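Local coordinates for protein secreted in xylem 3 (Fusarium oxysporum, PDB 5OD4) that is an effector (Avr2) secreted by a fungal plant pathogen, which suppresses plant immunity and can itself be recognised by the host, at residues T19-E24 / I111-D116. Numbering follows the deposited sequence.
Sequences TSFSTE and ISWDAD
Phe21 and Trp113 come from opposite directions, and their rings touch between the two sheets of a beta-sandwich. Phe21 CZ lies 3.9 Å from Trp113 CZ2 and 4.0 Å from Trp113 CH2. It touches the benzo edge of the indole, near the plane of that ring. Trp113 CG sits between its backbone N and carbonyl carbon (chi1 63°), and this sends the indole across to Phe21.

One ordered water also joins 19-24 to 111-116. It accepts a hydrogen bond from Trp113 NE1 (2.9 Å) and another from Asp116 N (3.0 Å). Thr23 OG1 is its third partner, at 2.8 Å. The water thus satisfies the indole N-H and links the buried Thr23 to Trp113 of strand 109-114 and to the loop that follows it. Thr23 also packs directly on the backbone of that loop, with CB 3.6 Å from Asp116 O. With OG1 beside the backbone N (chi1 -64°), CG2 is anti to that N and lies 4.3 Å from Ala115 CB.

Tyr121 backs both parts of the contact. Its ring meets those of Phe21 and Trp113, and its hydroxyl hydrogen-bonds to Asp116 O. Phe96 adds an edge-to-face contact with Trp113. The Asp116 carboxylate turns elsewhere, to Ser118 OG.

The contact joins the two antiparallel sheets of the sandwich. Strand 17-21 is an outermost strand of one sheet and pairs with strand 119-127. Strand 109-114 is an outermost strand of the other and pairs with strand 60-66.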
loop_
_atom_site.group_PDB
_atom_site.type_symbol
_atom_site.label_atom_id
_atom_site.label_comp_id
_atom_site.label_asym_id
_atom_site.label_seq_id
_atom_site.Cartn_x
_atom_site.Cartn_y
_atom_site.Cartn_z
ATOM N N THR A 19 3.633 -5.706 -3.956
ATOM C CA THR A 19 5.013 -5.392 -3.622
ATOM C C THR A 19 5.201 -5.538 -2.118
ATOM O O THR A 19 4.252 -5.538 -1.377
ATOM C CB THR A 19 5.412 -3.990 -4.129
ATOM O OG1 THR A 19 6.828 -3.865 -4.046
ATOM C CG2 THR A 19 4.726 -2.849 -3.390
ATOM N N SER A 20 6.442 -5.667 -1.707
ATOM C CA SER A 20 6.757 -5.645 -0.295
ATOM C C SER A 20 7.858 -4.658 -0.034
ATOM O O SER A 20 8.646 -4.348 -0.912
ATOM C CB SER A 20 7.145 -7.002 0.198
ATOM O OG SER A 20 8.303 -7.453 -0.454
ATOM N N PHE A 21 7.924 -4.183 1.200
ATOM C CA PHE A 21 8.963 -3.234 1.571
ATOM C C PHE A 21 9.253 -3.316 3.044
ATOM O O PHE A 21 8.433 -3.741 3.843
ATOM C CB PHE A 21 8.630 -1.799 1.159
ATOM C CG PHE A 21 7.410 -1.216 1.840
ATOM C CD1 PHE A 21 6.146 -1.432 1.325
ATOM C CD2 PHE A 21 7.520 -0.481 3.017
ATOM C CE1 PHE A 21 5.030 -0.868 1.937
ATOM C CE2 PHE A 21 6.419 0.071 3.611
ATOM C CZ PHE A 21 5.178 -0.130 3.080
ATOM N N SER A 22 10.459 -2.864 3.369
ATOM C CA SER A 22 10.935 -2.693 4.732
ATOM C C SER A 22 10.912 -1.190 5.103
ATOM O O SER A 22 10.892 -0.311 4.262
ATOM C CB SER A 22 12.370 -3.262 4.866
ATOM O OG SER A 22 12.449 -4.640 4.580
ATOM N N THR A 23 10.917 -0.952 6.391
ATOM C CA THR A 23 11.110 0.401 6.940
ATOM C C THR A 23 12.472 0.404 7.645
ATOM O O THR A 23 12.758 -0.453 8.496
ATOM C CB THR A 23 9.981 0.751 7.921
ATOM O OG1 THR A 23 8.737 0.784 7.191
ATOM C CG2 THR A 23 10.224 2.010 8.674
ATOM N N GLU A 24 13.260 1.415 7.337
ATOM C CA GLU A 24 14.556 1.527 7.949
ATOM C C GLU A 24 14.459 1.886 9.410
ATOM O O GLU A 24 13.532 2.635 9.797
ATOM C CB GLU A 24 15.430 2.576 7.252
ATOM C CG GLU A 24 16.014 2.123 5.916
ATOM C CD GLU A 24 15.120 1.442 4.911
ATOM O OE1 GLU A 24 15.443 0.273 4.582
ATOM O OE2 GLU A 24 14.187 2.088 4.402
ATOM N N ILE A 111 -3.384 5.236 2.892
ATOM C CA ILE A 111 -3.199 4.499 4.130
ATOM C C ILE A 111 -1.976 5.047 4.830
ATOM O O ILE A 111 -0.986 5.328 4.163
ATOM C CB ILE A 111 -3.015 3.003 3.830
ATOM C CG1 ILE A 111 -4.240 2.419 3.169
ATOM C CG2 ILE A 111 -2.594 2.243 5.047
ATOM C CD1 ILE A 111 -4.054 1.019 2.668
ATOM N N SER A 112 -2.014 5.152 6.159
ATOM C CA SER A 112 -0.794 5.567 6.876
ATOM C C SER A 112 -0.763 4.956 8.249
ATOM O O SER A 112 -1.785 4.540 8.784
ATOM C CB SER A 112 -0.671 7.081 6.958
ATOM O OG SER A 112 -1.678 7.669 7.759
ATOM N N TRP A 113 0.445 4.925 8.808
ATOM C CA TRP A 113 0.669 4.327 10.133
ATOM C C TRP A 113 1.953 4.866 10.723
ATOM O O TRP A 113 2.793 5.421 10.023
ATOM C CB TRP A 113 0.672 2.804 10.079
ATOM C CG TRP A 113 1.749 2.177 9.250
ATOM C CD1 TRP A 113 2.992 1.805 9.653
ATOM C CD2 TRP A 113 1.640 1.764 7.888
ATOM N NE1 TRP A 113 3.665 1.173 8.637
ATOM C CE2 TRP A 113 2.849 1.137 7.540
ATOM C CE3 TRP A 113 0.614 1.825 6.919
ATOM C CZ2 TRP A 113 3.045 0.573 6.295
ATOM C CZ3 TRP A 113 0.851 1.284 5.686
ATOM C CH2 TRP A 113 2.043 0.672 5.379
ATOM N N ASP A 114 2.128 4.699 12.028
ATOM C CA ASP A 114 3.380 5.101 12.684
ATOM C C ASP A 114 4.496 4.173 12.185
ATOM O O ASP A 114 4.411 2.961 12.293
ATOM C CB ASP A 114 3.251 4.992 14.197
ATOM C CG ASP A 114 2.312 6.007 14.800
ATOM O OD1 ASP A 114 2.001 7.045 14.204
ATOM O OD2 ASP A 114 1.951 5.804 15.984
ATOM N N ALA A 115 5.574 4.761 11.690
ATOM C CA ALA A 115 6.625 3.972 11.066
ATOM C C ALA A 115 7.233 3.006 12.060
ATOM O O ALA A 115 7.501 3.376 13.213
ATOM C CB ALA A 115 7.674 4.894 10.495
ATOM N N ASP A 116 7.483 1.778 11.615
ATOM C CA ASP A 116 7.966 0.710 12.479
ATOM C C ASP A 116 8.818 -0.245 11.661
ATOM O O ASP A 116 8.337 -0.883 10.718
ATOM C CB ASP A 116 6.806 0.005 13.171
ATOM C CG ASP A 116 7.254 -1.011 14.258
ATOM O OD1 ASP A 116 8.346 -1.540 14.201
ATOM O OD2 ASP A 116 6.458 -1.277 15.204
HETATM O O HOH W 1 6.567 1.441 8.809
#